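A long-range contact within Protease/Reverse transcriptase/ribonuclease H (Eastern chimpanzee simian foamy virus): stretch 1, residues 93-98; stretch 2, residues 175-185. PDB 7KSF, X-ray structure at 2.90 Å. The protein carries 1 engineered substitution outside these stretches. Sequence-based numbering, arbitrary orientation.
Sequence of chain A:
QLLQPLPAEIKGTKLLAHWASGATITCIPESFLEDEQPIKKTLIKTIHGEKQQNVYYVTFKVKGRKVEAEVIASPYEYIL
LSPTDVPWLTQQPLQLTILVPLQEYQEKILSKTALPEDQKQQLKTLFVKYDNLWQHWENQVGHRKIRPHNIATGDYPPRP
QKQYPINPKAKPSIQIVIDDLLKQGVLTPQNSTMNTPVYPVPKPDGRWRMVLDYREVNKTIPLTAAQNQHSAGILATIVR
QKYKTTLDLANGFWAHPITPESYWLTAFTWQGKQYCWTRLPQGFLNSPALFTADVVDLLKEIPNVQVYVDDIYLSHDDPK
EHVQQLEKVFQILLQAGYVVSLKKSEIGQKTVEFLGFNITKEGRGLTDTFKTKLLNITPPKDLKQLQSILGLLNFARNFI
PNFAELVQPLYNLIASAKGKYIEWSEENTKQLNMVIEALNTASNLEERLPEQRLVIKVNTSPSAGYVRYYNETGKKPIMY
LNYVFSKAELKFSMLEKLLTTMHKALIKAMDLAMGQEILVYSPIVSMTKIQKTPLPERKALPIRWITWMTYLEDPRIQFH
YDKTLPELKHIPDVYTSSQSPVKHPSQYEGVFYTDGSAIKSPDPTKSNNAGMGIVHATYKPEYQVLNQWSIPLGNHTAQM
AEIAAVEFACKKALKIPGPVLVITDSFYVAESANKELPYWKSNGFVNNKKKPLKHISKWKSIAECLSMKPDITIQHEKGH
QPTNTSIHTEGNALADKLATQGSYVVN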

# COMPACT_ATOMS: atom_id res chain seq x y z
N PRO A 93 12.64 -3.44 -31.34
CA PRO A 93 11.85 -3.36 -30.10
C PRO A 93 11.89 -1.97 -29.49
O PRO A 93 12.72 -1.13 -29.84
N LEU A 94 10.95 -1.73 -28.58
CA LEU A 94 10.91 -0.45 -27.89
C LEU A 94 12.05 -0.37 -26.88
O LEU A 94 12.33 -1.33 -26.16
N GLN A 95 12.71 0.78 -26.84
CA GLN A 95 13.84 1.01 -25.94
C GLN A 95 13.66 2.37 -25.28
O GLN A 95 13.80 3.40 -25.95
N LEU A 96 13.36 2.37 -23.99
CA LEU A 96 13.17 3.60 -23.24
C LEU A 96 14.37 3.75 -22.32
O LEU A 96 15.38 3.05 -22.46
N THR A 97 14.27 4.70 -21.27
CA THR A 97 15.45 5.21 -20.57
C THR A 97 15.98 4.22 -19.54
O THR A 97 17.11 3.74 -19.66
N ILE A 98 15.19 3.92 -18.52
CA ILE A 98 15.64 3.14 -17.37
C ILE A 98 14.96 1.78 -17.41
O ILE A 98 13.74 1.68 -17.57
N GLN A 175 12.05 15.28 -16.58
CA GLN A 175 12.29 15.40 -18.02
C GLN A 175 12.49 14.04 -18.67
O GLN A 175 12.21 13.87 -19.86
N ILE A 176 12.97 13.06 -17.90
CA ILE A 176 13.07 11.69 -18.41
C ILE A 176 11.68 11.16 -18.76
O ILE A 176 11.47 10.61 -19.85
N VAL A 177 10.73 11.33 -17.84
CA VAL A 177 9.36 10.88 -18.09
C VAL A 177 8.76 11.62 -19.28
O VAL A 177 8.07 11.02 -20.11
N ILE A 178 9.01 12.92 -19.38
CA ILE A 178 8.55 13.68 -20.54
C ILE A 178 9.12 13.09 -21.82
O ILE A 178 8.41 12.94 -22.82
N ASP A 179 10.40 12.74 -21.81
CA ASP A 179 11.02 12.17 -23.00
C ASP A 179 10.42 10.81 -23.35
O ASP A 179 10.11 10.54 -24.51
N ASP A 180 10.26 9.95 -22.35
CA ASP A 180 9.75 8.60 -22.61
C ASP A 180 8.33 8.64 -23.16
O ASP A 180 8.02 7.94 -24.13
N LEU A 181 7.46 9.46 -22.56
CA LEU A 181 6.09 9.55 -23.04
C LEU A 181 6.02 10.18 -24.42
O LEU A 181 5.24 9.74 -25.28
N LEU A 182 6.83 11.21 -24.66
CA LEU A 182 6.95 11.75 -26.01
C LEU A 182 7.45 10.68 -26.97
O LEU A 182 6.99 10.58 -28.11
N LYS A 183 8.40 9.86 -26.51
CA LYS A 183 8.95 8.81 -27.36
C LYS A 183 7.89 7.77 -27.68
O LYS A 183 7.81 7.27 -28.81
N GLN A 184 7.05 7.43 -26.70
CA GLN A 184 5.93 6.53 -26.91
C GLN A 184 4.72 7.21 -27.53
O GLN A 184 3.73 6.53 -27.83
N GLY A 185 4.78 8.52 -27.72
CA GLY A 185 3.65 9.24 -28.27
C GLY A 185 2.53 9.50 -27.29
O GLY A 185 1.45 9.95 -27.70

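This is a small contact in which an irregular segment lies against one face of a helix, held by a polar clasp at Asp180 and by the packing of Leu96. The backbones come closest at Leu96 and Asp180, with CA atoms 6.1 Å apart. Asp180 points toward the segment in an m rotamer. Its OD1 accepts a hydrogen bond from Thr97 OG1 at 2.6 Å and a weak one from Thr97 N at 3.4 Å. One carboxylate oxygen thus meets both the side chain and the backbone of Thr97. Thr97, chi1 m, also points toward the helix, and its OG1 lies 3.6 Å from Ile176 CG2.

Leu96 is buried. Its CA-to-CB bond runs sideways, but the mt rotamer brings its methyls to the helix. CD2 is 3.8 Å from Asp180 OD1, and CD1 is 3.7 Å from Gln184 NE2. That same NE2, of Gln184, makes a weak hydrogen bond to Asp180 O at 3.4 Å, within the same stretch. Leu94, rotamer tp, points toward the helix and places CD2 4.1 Å from Gln184 OE1.

Lys183 points toward the segment with all four chi angles t. This extended chain carries NZ to Gln95 O, a weak hydrogen bond of 3.3 Å. The CA-to-CB bond of Gln95 points away from the helix.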

# COMPACT_ATOMS: atom_id res chain seq x y z
CB PRO A 93 12.52 -4.40 -29.19
CG PRO A 93 13.91 -4.51 -29.71
CD PRO A 93 13.80 -4.33 -31.20
CB LEU A 94 9.57 -0.27 -27.19
CG LEU A 94 9.44 0.97 -26.30
CD1 LEU A 94 9.62 2.25 -27.09
CD2 LEU A 94 8.09 0.96 -25.60
CB GLN A 95 15.17 0.93 -26.69
CG GLN A 95 15.50 -0.44 -27.28
CD GLN A 95 16.34 -1.30 -26.35
OE1 GLN A 95 17.20 -0.80 -25.63
NE2 GLN A 95 16.08 -2.60 -26.36
CB LEU A 96 11.93 3.46 -22.36
CG LEU A 96 10.59 3.37 -23.11
CD1 LEU A 96 9.47 3.14 -22.13
CD2 LEU A 96 10.35 4.62 -23.93
CB THR A 97 15.11 6.55 -19.91
OG1 THR A 97 14.50 7.42 -20.86
CG2 THR A 97 16.38 7.20 -19.38
CB ILE A 98 15.34 3.86 -16.05
CG1 ILE A 98 16.07 5.20 -15.99
CG2 ILE A 98 15.72 2.99 -14.87
CD1 ILE A 98 15.78 5.99 -14.74
CB GLN A 175 13.50 16.31 -18.27
CG GLN A 175 13.82 16.52 -19.75
CD GLN A 175 12.76 17.32 -20.47
OE1 GLN A 175 11.93 17.98 -19.85
NE2 GLN A 175 12.79 17.27 -21.80
CB ILE A 176 13.76 10.79 -17.38
CG1 ILE A 176 15.12 11.37 -16.98
CG2 ILE A 176 13.90 9.37 -17.92
CD1 ILE A 176 15.69 10.78 -15.71
CB VAL A 177 8.52 11.07 -16.81
CG1 VAL A 177 7.14 10.46 -16.99
CG2 VAL A 177 9.23 10.45 -15.62
CB ILE A 178 8.92 15.17 -20.39
CG1 ILE A 178 8.35 15.74 -19.09
CG2 ILE A 178 8.38 15.96 -21.57
CD1 ILE A 178 6.85 15.87 -19.09
CB ASP A 179 12.54 12.06 -22.81
CG ASP A 179 13.23 13.40 -22.86
OD1 ASP A 179 12.57 14.41 -23.18
OD2 ASP A 179 14.45 13.45 -22.59
CB ASP A 180 9.83 7.76 -21.34
CG ASP A 180 11.26 7.45 -20.93
OD1 ASP A 180 12.09 7.20 -21.82
OD2 ASP A 180 11.55 7.45 -19.72
CB LEU A 181 5.24 10.34 -22.05
CG LEU A 181 5.17 9.72 -20.66
CD1 LEU A 181 4.31 10.57 -19.75
CD2 LEU A 181 4.64 8.30 -20.73
CB LEU A 182 7.89 12.95 -26.03
CG LEU A 182 7.39 14.28 -25.48
CD1 LEU A 182 8.58 15.22 -25.30
CD2 LEU A 182 6.35 14.90 -26.39
CB LYS A 183 10.15 8.16 -26.68
CG LYS A 183 11.12 7.47 -27.64
CD LYS A 183 12.39 7.05 -26.92
CE LYS A 183 13.53 6.83 -27.91
NZ LYS A 183 14.75 6.28 -27.24
CB GLN A 184 5.52 5.89 -25.58
CG GLN A 184 6.63 5.13 -24.91
CD GLN A 184 6.22 4.58 -23.57
OE1 GLN A 184 5.64 3.50 -23.48
NE2 GLN A 184 6.49 5.34 -22.52